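Local coordinates for galacto-N-biose/lacto-N-biose I transporter substrate-binding protein (Bifidobacterium longum, PDB 2Z8F) that probably delivers galacto-N-biose and lacto-N-biose to an ABC transporter as its solute-binding protein, and here holds the milk oligosaccharide lacto-N-tetraose, at residues Ala371-Glu376 / Phe392-Thr397; Gly191-Lys196 / Pro365-Val370; Gly29-Asn34 / Val315-Ser320. All coordinates share one frame; numbering follows the deposited sequence.

Contact 1. Residues Ala371-Glu376 / Phe392-Thr397. With NA (sodium ion), chain H; BGC (beta-D-glucopyranose), chain C.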
loop_
_atom_site.group_PDB
_atom_site.type_symbol
_atom_site.label_atom_id
_atom_site.label_comp_id
_atom_site.label_asym_id
_atom_site.label_seq_id
_atom_site.Cartn_x
_atom_site.Cartn_y
_atom_site.Cartn_z
ATOM N N ALA A 371 12.112 2.157 5.529
ATOM C CA ALA A 371 11.618 2.567 4.232
ATOM C C ALA A 371 12.349 3.816 3.713
ATOM O O ALA A 371 12.693 3.885 2.524
ATOM C CB ALA A 371 10.110 2.791 4.319
ATOM N N ALA A 372 12.615 4.765 4.610
ATOM C CA ALA A 372 13.359 5.975 4.253
ATOM C C ALA A 372 14.749 5.621 3.709
ATOM O O ALA A 372 15.157 6.113 2.644
ATOM C CB ALA A 372 13.454 6.915 5.454
ATOM N N LYS A 373 15.445 4.723 4.408
ATOM C CA LYS A 373 16.798 4.297 4.001
ATOM C C LYS A 373 16.738 3.537 2.689
ATOM O O LYS A 373 17.573 3.743 1.812
ATOM C CB LYS A 373 17.463 3.410 5.068
ATOM C CG LYS A 373 18.932 3.106 4.721
ATOM C CD LYS A 373 19.739 4.371 4.953
ATOM C CE LYS A 373 21.067 4.344 4.287
ATOM N NZ LYS A 373 21.740 5.621 4.665
ATOM N N MET A 374 15.742 2.649 2.555
ATOM C CA MET A 374 15.553 1.911 1.310
ATOM C C MET A 374 15.395 2.818 0.098
ATOM O O MET A 374 16.013 2.589 -0.935
ATOM C CB MET A 374 14.376 0.914 1.426
ATOM C CG MET A 374 14.690 -0.279 2.361
ATOM S SD MET A 374 13.240 -1.369 2.437
ATOM C CE MET A 374 13.218 -2.045 0.844
ATOM N N ASN A 375 14.606 3.882 0.249
ATOM C CA ASN A 375 14.408 4.836 -0.833
ATOM C C ASN A 375 15.698 5.595 -1.188
ATOM O O ASN A 375 16.000 5.790 -2.358
ATOM C CB ASN A 375 13.350 5.852 -0.429
ATOM C CG ASN A 375 11.918 5.305 -0.519
ATOM O OD1 ASN A 375 11.684 4.091 -0.674
ATOM N ND2 ASN A 375 10.950 6.227 -0.464
ATOM N N GLU A 376 16.429 6.024 -0.176
ATOM C CA GLU A 376 17.691 6.723 -0.380
ATOM C C GLU A 376 18.671 5.837 -1.133
ATOM O O GLU A 376 19.277 6.242 -2.120
ATOM C CB GLU A 376 18.260 7.084 0.966
ATOM C CG GLU A 376 19.522 7.944 0.900
ATOM C CD GLU A 376 20.080 8.166 2.272
ATOM O OE1 GLU A 376 20.826 7.304 2.760
ATOM O OE2 GLU A 376 19.773 9.212 2.874
ATOM N N PHE A 392 18.860 -3.767 0.394
ATOM C CA PHE A 392 18.551 -4.760 1.419
ATOM C C PHE A 392 19.588 -4.909 2.505
ATOM O O PHE A 392 19.248 -5.109 3.662
ATOM C CB PHE A 392 18.296 -6.110 0.752
ATOM C CG PHE A 392 17.167 -6.055 -0.248
ATOM C CD1 PHE A 392 15.839 -5.960 0.198
ATOM C CD2 PHE A 392 17.434 -6.058 -1.619
ATOM C CE1 PHE A 392 14.767 -5.875 -0.746
ATOM C CE2 PHE A 392 16.368 -5.997 -2.548
ATOM C CZ PHE A 392 15.049 -5.890 -2.088
ATOM N N SER A 393 20.861 -4.731 2.147
ATOM C CA SER A 393 21.891 -4.710 3.181
ATOM C C SER A 393 21.761 -3.457 4.043
ATOM O O SER A 393 21.903 -3.519 5.260
ATOM C CB SER A 393 23.293 -4.863 2.580
ATOM O OG SER A 393 23.567 -3.845 1.658
ATOM N N ASP A 394 21.433 -2.320 3.434
ATOM C CA ASP A 394 21.163 -1.146 4.245
ATOM C C ASP A 394 19.910 -1.250 5.109
ATOM O O ASP A 394 19.902 -0.801 6.260
ATOM C CB ASP A 394 21.041 0.092 3.358
ATOM C CG ASP A 394 22.362 0.505 2.724
ATOM O OD1 ASP A 394 23.407 -0.168 2.924
ATOM O OD2 ASP A 394 22.392 1.554 2.006
ATOM N N ALA A 395 18.844 -1.829 4.545
ATOM C CA ALA A 395 17.649 -2.087 5.320
ATOM C C ALA A 395 17.977 -2.922 6.585
ATOM O O ALA A 395 17.426 -2.675 7.655
ATOM C CB ALA A 395 16.582 -2.785 4.459
ATOM N N GLN A 396 18.842 -3.925 6.431
ATOM C CA GLN A 396 19.220 -4.768 7.577
ATOM C C GLN A 396 19.787 -3.930 8.725
ATOM O O GLN A 396 19.324 -3.999 9.873
ATOM C CB GLN A 396 20.239 -5.829 7.140
ATOM C CG GLN A 396 20.807 -6.659 8.304
ATOM C CD GLN A 396 19.822 -7.639 8.881
ATOM O OE1 GLN A 396 18.853 -8.038 8.226
ATOM N NE2 GLN A 396 20.043 -8.022 10.133
ATOM N N THR A 397 20.802 -3.137 8.395
ATOM C CA THR A 397 21.451 -2.295 9.367
ATOM C C THR A 397 20.520 -1.229 9.962
ATOM O O THR A 397 20.495 -1.032 11.178
ATOM C CB THR A 397 22.682 -1.653 8.715
ATOM O OG1 THR A 397 23.496 -2.697 8.145
ATOM C CG2 THR A 397 23.458 -0.994 9.764
HETATM NA NA NA H . 24.514 1.365 1.477
HETATM C C2 BGC C . 10.995 10.050 1.989
HETATM C C3 BGC C . 9.540 9.767 1.618
HETATM C C4 BGC C . 9.124 8.312 1.949
HETATM C C5 BGC C . 9.580 7.965 3.375
HETATM C C6 BGC C . 9.304 6.529 3.833
HETATM C C1 BGC C . 11.281 9.605 3.408
HETATM O O1 BGC C . 12.656 9.820 3.637
HETATM O O2 BGC C . 11.277 11.438 1.879
HETATM O O3 BGC C . 9.406 10.041 0.241
HETATM O O4 BGC C . 7.708 8.171 1.885
HETATM O O5 BGC C . 10.972 8.217 3.539
HETATM O O6 BGC C . 9.333 6.518 5.256
HETATM O O HOH W 1 24.144 0.482 -0.077
HETATM O O HOH W 2 24.543 2.983 0.431
#
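Met374 and Ala395 form the apolar centre of the contact, with Met374 CG 3.8 Å from Ala395 CB and the sulfur passing by the same methyl. The bend at the end of the methionine chain, chi3 69°, turns CE out toward Phe392 CE1, which it approaches obliquely to the ring. Around this centre, Ile391 and Ser183 also touch Met374, and the Phe392 ring continues onto helices 178-187 and 207-221.

The two segments belong to an antiparallel helical hairpin made by helices 367-380 and 389-405. Their axes come within 8.8 Å at an angle of 153°, close enough for alanine to meet methionine directly.

The charged groups occupy another part of the interface. Lys373 swings its CG to the side opposite its backbone N, chi1 -173°, and lays the start of its chain against Asp394, CG lying 3.9 Å from Asp394 CB. The chains cross, Lys373 CE still passing close to Asp394 OD2, but Lys373 NZ stays 4.9 Å from that oxygen. Instead, Lys373 NZ forms a 2.7 Å salt bridge with Glu376 OE1, about one helical turn along, meeting that oxygen nearly along its C-O axis. Asp394 spends both carboxylate oxygens on a sodium ion, OD1 at 2.4 Å and OD2 at 2.2 Å, while OD2 also bonds to Thr377 OG1 on the opposing helix. The sodium probably draws the carboxylate charge to itself, weakening its pull on the lysine.

Sugar contacts lie on another face of helix 367-380. Ala372 CA comes to 3.4 Å from O5 of the glucose, Ala371 presents its methyl to C6, and the Asn375 amide nitrogen lies near C4. Asn375 OD1 is hydrogen-bonded to Gly179 N, which probably helps fix the rotation of the amide beside the sugar.

Contact 2. Residues Gly191-Lys196 / Pro365-Val370. With BGC (beta-D-glucopyranose), chain C.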
loop_
_atom_site.group_PDB
_atom_site.type_symbol
_atom_site.label_atom_id
_atom_site.label_comp_id
_atom_site.label_asym_id
_atom_site.label_seq_id
_atom_site.Cartn_x
_atom_site.Cartn_y
_atom_site.Cartn_z
ATOM N N GLY A 191 9.006 -13.318 5.613
ATOM C CA GLY A 191 9.144 -12.166 6.488
ATOM C C GLY A 191 10.596 -11.773 6.696
ATOM O O GLY A 191 11.520 -12.588 6.531
ATOM N N TRP A 192 10.787 -10.512 7.043
ATOM C CA TRP A 192 12.079 -9.982 7.471
ATOM C C TRP A 192 12.229 -9.865 8.985
ATOM O O TRP A 192 13.341 -9.720 9.478
ATOM C CB TRP A 192 12.250 -8.560 6.918
ATOM C CG TRP A 192 12.456 -8.488 5.452
ATOM C CD1 TRP A 192 12.618 -9.527 4.569
ATOM C CD2 TRP A 192 12.616 -7.286 4.686
ATOM N NE1 TRP A 192 12.828 -9.051 3.287
ATOM C CE2 TRP A 192 12.854 -7.673 3.343
ATOM C CE3 TRP A 192 12.602 -5.921 5.017
ATOM C CZ2 TRP A 192 13.047 -6.747 2.315
ATOM C CZ3 TRP A 192 12.804 -5.003 4.001
ATOM C CH2 TRP A 192 13.019 -5.413 2.670
ATOM N N TYR A 193 11.112 -9.858 9.706
ATOM C CA TYR A 193 11.105 -9.478 11.122
ATOM C C TYR A 193 10.319 -10.478 11.939
ATOM O O TYR A 193 9.166 -10.769 11.612
ATOM C CB TYR A 193 10.467 -8.099 11.307
ATOM C CG TYR A 193 11.086 -7.013 10.444
ATOM C CD1 TYR A 193 12.409 -6.605 10.643
ATOM C CD2 TYR A 193 10.338 -6.384 9.450
ATOM C CE1 TYR A 193 12.987 -5.619 9.827
ATOM C CE2 TYR A 193 10.905 -5.384 8.636
ATOM C CZ TYR A 193 12.216 -4.999 8.849
ATOM O OH TYR A 193 12.763 -3.991 8.069
ATOM N N LYS A 194 10.956 -11.045 12.959
ATOM C CA LYS A 194 10.247 -11.954 13.866
ATOM C C LYS A 194 10.629 -11.704 15.310
ATOM O O LYS A 194 11.790 -11.410 15.604
ATOM C CB LYS A 194 10.494 -13.420 13.513
ATOM C CG LYS A 194 11.895 -13.779 13.153
ATOM C CD LYS A 194 12.174 -15.233 13.535
ATOM C CE LYS A 194 13.613 -15.606 13.220
ATOM N NZ LYS A 194 13.933 -17.003 13.643
ATOM N N VAL A 195 9.636 -11.791 16.198
ATOM C CA VAL A 195 9.880 -11.716 17.626
ATOM C C VAL A 195 10.250 -13.119 18.088
ATOM O O VAL A 195 9.540 -14.089 17.798
ATOM C CB VAL A 195 8.657 -11.198 18.404
ATOM C CG1 VAL A 195 8.869 -11.345 19.885
ATOM C CG2 VAL A 195 8.436 -9.726 18.093
ATOM N N LYS A 196 11.388 -13.215 18.759
ATOM C CA LYS A 196 11.799 -14.481 19.339
ATOM C C LYS A 196 11.909 -14.239 20.829
ATOM O O LYS A 196 12.990 -13.996 21.361
ATOM C CB LYS A 196 13.102 -14.979 18.708
ATOM C CG LYS A 196 12.890 -15.646 17.359
ATOM C CD LYS A 196 13.781 -16.888 17.173
ATOM C CE LYS A 196 13.828 -17.769 18.430
ATOM N NZ LYS A 196 14.392 -19.147 18.200
ATOM N N PRO A 365 8.321 -2.186 14.638
ATOM C CA PRO A 365 8.104 -0.763 15.002
ATOM C C PRO A 365 9.276 0.082 14.520
ATOM O O PRO A 365 10.431 -0.266 14.786
ATOM C CB PRO A 365 8.044 -0.774 16.524
ATOM C CG PRO A 365 8.521 -2.137 16.960
ATOM C CD PRO A 365 8.398 -3.080 15.805
ATOM N N GLY A 366 8.986 1.193 13.837
ATOM C CA GLY A 366 10.060 2.031 13.282
ATOM C C GLY A 366 10.393 1.759 11.823
ATOM O O GLY A 366 11.398 2.254 11.280
ATOM N N PHE A 367 9.534 0.990 11.157
ATOM C CA PHE A 367 9.766 0.636 9.759
ATOM C C PHE A 367 9.851 1.880 8.855
ATOM O O PHE A 367 10.449 1.840 7.786
ATOM C CB PHE A 367 8.686 -0.333 9.241
ATOM C CG PHE A 367 8.949 -0.812 7.848
ATOM C CD1 PHE A 367 9.912 -1.813 7.602
ATOM C CD2 PHE A 367 8.266 -0.271 6.757
ATOM C CE1 PHE A 367 10.178 -2.247 6.302
ATOM C CE2 PHE A 367 8.523 -0.699 5.460
ATOM C CZ PHE A 367 9.476 -1.696 5.220
ATOM N N SER A 368 9.291 2.994 9.312
ATOM C CA SER A 368 9.378 4.214 8.519
ATOM C C SER A 368 10.821 4.623 8.206
ATOM O O SER A 368 11.107 5.117 7.106
ATOM C CB SER A 368 8.636 5.336 9.238
ATOM O OG SER A 368 9.318 5.709 10.419
ATOM N N ALA A 369 11.719 4.412 9.173
ATOM C CA ALA A 369 13.147 4.697 8.992
ATOM C C ALA A 369 13.779 3.714 8.022
ATOM O O ALA A 369 14.688 4.069 7.282
ATOM C CB ALA A 369 13.882 4.645 10.343
ATOM N N VAL A 370 13.339 2.456 8.072
ATOM C CA VAL A 370 13.809 1.470 7.115
ATOM C C VAL A 370 13.390 1.828 5.700
ATOM O O VAL A 370 14.199 1.813 4.774
ATOM C CB VAL A 370 13.333 0.064 7.500
ATOM C CG1 VAL A 370 13.956 -0.963 6.581
ATOM C CG2 VAL A 370 13.688 -0.178 8.958
HETATM C C2 BGC C . 10.995 10.050 1.989
HETATM C C3 BGC C . 9.540 9.767 1.618
HETATM C C4 BGC C . 9.124 8.312 1.949
HETATM C C5 BGC C . 9.580 7.965 3.375
HETATM C C6 BGC C . 9.304 6.529 3.833
HETATM C C1 BGC C . 11.281 9.605 3.408
HETATM O O1 BGC C . 12.656 9.820 3.637
HETATM O O2 BGC C . 11.277 11.438 1.879
HETATM O O3 BGC C . 9.406 10.041 0.241
HETATM O O4 BGC C . 7.708 8.171 1.885
HETATM O O5 BGC C . 10.972 8.217 3.539
HETATM O O6 BGC C . 9.333 6.518 5.256
#
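Behind the glucose end of the glycan pocket, the first turn of helix 367-380 is backed by a largely aromatic cluster in which Tyr193 meets Phe367 and Val370, and Trp192 meets Phe367. Tyr193 reaches in with its hydroxyl end. Its OH lies at the edge of the Phe367 ring, in the ring plane and 3.6 Å from CE1, and the two side chains cross at about a right angle. The flank of the tyrosine ring adds a further touch, CE2 standing 3.8 Å from Phe367 CD1. Val370 comes from the opposite direction and sets CG1 3.6 Å from Tyr193 OH. The hydroxyl is thus flanked by carbon but keeps a polar mate in Ser399 OG, on helix 389-405.

Phe367 holds its ring toward the strand because CG is turned to the far side from the backbone N, chi1 -175°. Its CE1 also sits 4.4 Å from Trp192 CZ3, a looser packing contact near the phenylalanine plane. Trp192 supports the tyrosine as well: its CB rests 3.7 Å above the centre of one face of the Tyr193 ring. Tyr363 packs edge-to-face with Phe367, and Phe361 does the same with Trp192.

A leucine in place of Tyr193 would probably open a gap against the Phe367 edge and the Val370 methyl, and would leave Ser399 without its hydroxyl mate.

On the sugar side, Ser368 O accepts a hydrogen bond of 2.9 Å from O6 of the glucose, while Ser368 OG bonds to Glu87. A helix with its backbone at the sugar and its apolar side chains in an aromatic core fits the cleft of a periplasmic-binding-protein fold, where carbohydrate lies between the lobes.

Contact 3. Residues Gly29-Asn34 / Val315-Ser320; sequences GMTLVN and VPDLVS
The loop part of Gly29-Asn34 runs close beside the helical segment Val315-Ser320, the CA atoms of Met30 and Ser320 lying 5.1 Å apart and those of Thr31 and Asp317 5.7 Å apart. Ser320 OG joins the two backbones. It accepts the amide hydrogen of Thr31 N at 3.0 Å, the N-H...O angle being 157°, and donates to Asp317 O of its own segment at 2.6 Å, slightly out of the carbonyl plane. Both bonds depend on a chi1 of 85°, which puts OG in the crowded position between backbone N and carbonyl carbon; gripped in two directions, the hydroxyl has little freedom to turn.

Thr31 also faces Asp317, its CG2 methyl 3.7 Å from Asp317 OD1. A water bridges their polar atoms, 2.8 Å from Thr31 OG1 and donating to Asp317 OD1 at 2.5 Å. Met30, extended beyond CG, passes Ser320 with CG just 3.2 Å from Ser320 O, a tight approach of carbon to carbonyl oxygen.

Gln321 NE2 extends the polar seam by binding Thr31 O. Beyond it, Leu32 stands at the N-cap position of helix 33-43, where Val33 N is hydrogen-bonded to Asp26 OD1. Ile36 of that helix is touched by both Thr31 and Asp317; Val33 and Leu318 both pack on Phe311 of helix 301-311, and Asn34 ND2 bonds to Ala51 O in strand 47-53.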
loop_
_atom_site.group_PDB
_atom_site.type_symbol
_atom_site.label_atom_id
_atom_site.label_comp_id
_atom_site.label_asym_id
_atom_site.label_seq_id
_atom_site.Cartn_x
_atom_site.Cartn_y
_atom_site.Cartn_z
ATOM N N GLY A 29 -13.767 12.216 -10.132
ATOM C CA GLY A 29 -14.360 10.922 -10.490
ATOM C C GLY A 29 -14.665 10.021 -9.300
ATOM O O GLY A 29 -15.459 9.073 -9.400
ATOM N N MET A 30 -14.024 10.307 -8.178
ATOM C CA MET A 30 -14.218 9.553 -6.945
ATOM C C MET A 30 -15.403 10.061 -6.110
ATOM O O MET A 30 -15.781 11.254 -6.193
ATOM C CB MET A 30 -12.941 9.636 -6.122
ATOM C CG MET A 30 -11.759 9.030 -6.860
ATOM S SD MET A 30 -10.350 8.918 -5.766
ATOM C CE MET A 30 -9.253 7.818 -6.705
ATOM N N THR A 31 -15.978 9.173 -5.307
ATOM C CA THR A 31 -16.968 9.581 -4.299
ATOM C C THR A 31 -16.181 10.140 -3.125
ATOM O O THR A 31 -15.463 9.422 -2.428
ATOM C CB THR A 31 -17.904 8.406 -3.867
ATOM O OG1 THR A 31 -18.571 7.887 -5.021
ATOM C CG2 THR A 31 -18.920 8.868 -2.821
ATOM N N LEU A 32 -16.269 11.454 -2.932
ATOM C CA LEU A 32 -15.409 12.106 -1.972
ATOM C C LEU A 32 -15.674 11.650 -0.555
ATOM O O LEU A 32 -16.818 11.380 -0.188
ATOM C CB LEU A 32 -15.618 13.626 -2.028
ATOM C CG LEU A 32 -15.288 14.217 -3.394
ATOM C CD1 LEU A 32 -15.822 15.652 -3.417
ATOM C CD2 LEU A 32 -13.784 14.219 -3.640
ATOM N N VAL A 33 -14.618 11.592 0.251
ATOM C CA VAL A 33 -14.800 11.195 1.643
ATOM C C VAL A 33 -15.876 12.069 2.310
ATOM O O VAL A 33 -16.733 11.573 3.037
ATOM C CB VAL A 33 -13.489 11.218 2.463
ATOM C CG1 VAL A 33 -13.769 10.940 3.919
ATOM C CG2 VAL A 33 -12.506 10.208 1.896
ATOM N N ASN A 34 -15.881 13.363 2.023
ATOM C CA ASN A 34 -16.871 14.212 2.659
ATOM C C ASN A 34 -18.312 13.928 2.261
ATOM O O ASN A 34 -19.230 14.148 3.060
ATOM C CB ASN A 34 -16.539 15.667 2.408
ATOM C CG ASN A 34 -15.284 16.109 3.173
ATOM O OD1 ASN A 34 -14.466 16.835 2.640
ATOM N ND2 ASN A 34 -15.146 15.668 4.431
ATOM N N VAL A 315 -18.681 -0.233 0.716
ATOM C CA VAL A 315 -17.813 -0.840 -0.269
ATOM C C VAL A 315 -17.699 -0.079 -1.601
ATOM O O VAL A 315 -16.585 0.265 -2.007
ATOM C CB VAL A 315 -18.133 -2.347 -0.407
ATOM C CG1 VAL A 315 -17.455 -2.972 -1.624
ATOM C CG2 VAL A 315 -17.710 -3.047 0.892
ATOM N N PRO A 316 -18.822 0.163 -2.299
ATOM C CA PRO A 316 -18.663 0.860 -3.588
ATOM C C PRO A 316 -17.949 2.227 -3.467
ATOM O O PRO A 316 -17.139 2.569 -4.331
ATOM C CB PRO A 316 -20.098 1.027 -4.084
ATOM C CG PRO A 316 -20.893 -0.021 -3.342
ATOM C CD PRO A 316 -20.229 -0.205 -2.023
ATOM N N ASP A 317 -18.252 2.978 -2.414
ATOM C CA ASP A 317 -17.652 4.304 -2.238
ATOM C C ASP A 317 -16.147 4.183 -1.995
ATOM O O ASP A 317 -15.363 4.920 -2.564
ATOM C CB ASP A 317 -18.309 5.081 -1.100
ATOM C CG ASP A 317 -19.790 5.394 -1.355
ATOM O OD1 ASP A 317 -20.240 5.375 -2.513
ATOM O OD2 ASP A 317 -20.485 5.682 -0.364
ATOM N N LEU A 318 -15.746 3.224 -1.155
ATOM C CA LEU A 318 -14.314 2.972 -0.945
ATOM C C LEU A 318 -13.627 2.515 -2.231
ATOM O O LEU A 318 -12.490 2.942 -2.541
ATOM C CB LEU A 318 -14.144 1.883 0.128
ATOM C CG LEU A 318 -14.689 2.185 1.542
ATOM C CD1 LEU A 318 -14.670 0.937 2.440
ATOM C CD2 LEU A 318 -13.927 3.302 2.208
ATOM N N VAL A 319 -14.283 1.611 -2.969
ATOM C CA VAL A 319 -13.737 1.161 -4.242
ATOM C C VAL A 319 -13.493 2.342 -5.170
ATOM O O VAL A 319 -12.474 2.388 -5.846
ATOM C CB VAL A 319 -14.605 0.074 -4.926
ATOM C CG1 VAL A 319 -14.202 -0.142 -6.388
ATOM C CG2 VAL A 319 -14.553 -1.240 -4.120
ATOM N N SER A 320 -14.396 3.329 -5.148
ATOM C CA SER A 320 -14.229 4.499 -6.004
ATOM C C SER A 320 -12.902 5.250 -5.754
ATOM O O SER A 320 -12.334 5.863 -6.675
ATOM C CB SER A 320 -15.432 5.451 -5.863
ATOM O OG SER A 320 -15.283 6.336 -4.768
HETATM O O HOH W 3 -19.718 5.324 -4.954
#

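From the N terminus, contact 3 opens first, at 29-34, and closes at 315-320 after 280 intervening residues, tying the lead-in to helix 33-43 to the short helix 315-320. Contact 2 opens inside that span, at 191-196, and closes beyond it at 365-370, so the two cross; it joins strand 193-196 to the start of helix 367-380. Contact 1 follows in series, closing the short connection between helices 367-380 and 389-405. Contacts 1 and 2 share helix 367-380, abut through Trp192 against Met374 and Phe392, and both reach the glucose. Contact 3 lies on the opposite side of the chain's centre, its nearest atoms about 21 Å from contact 1 and about 23 Å from contact 2.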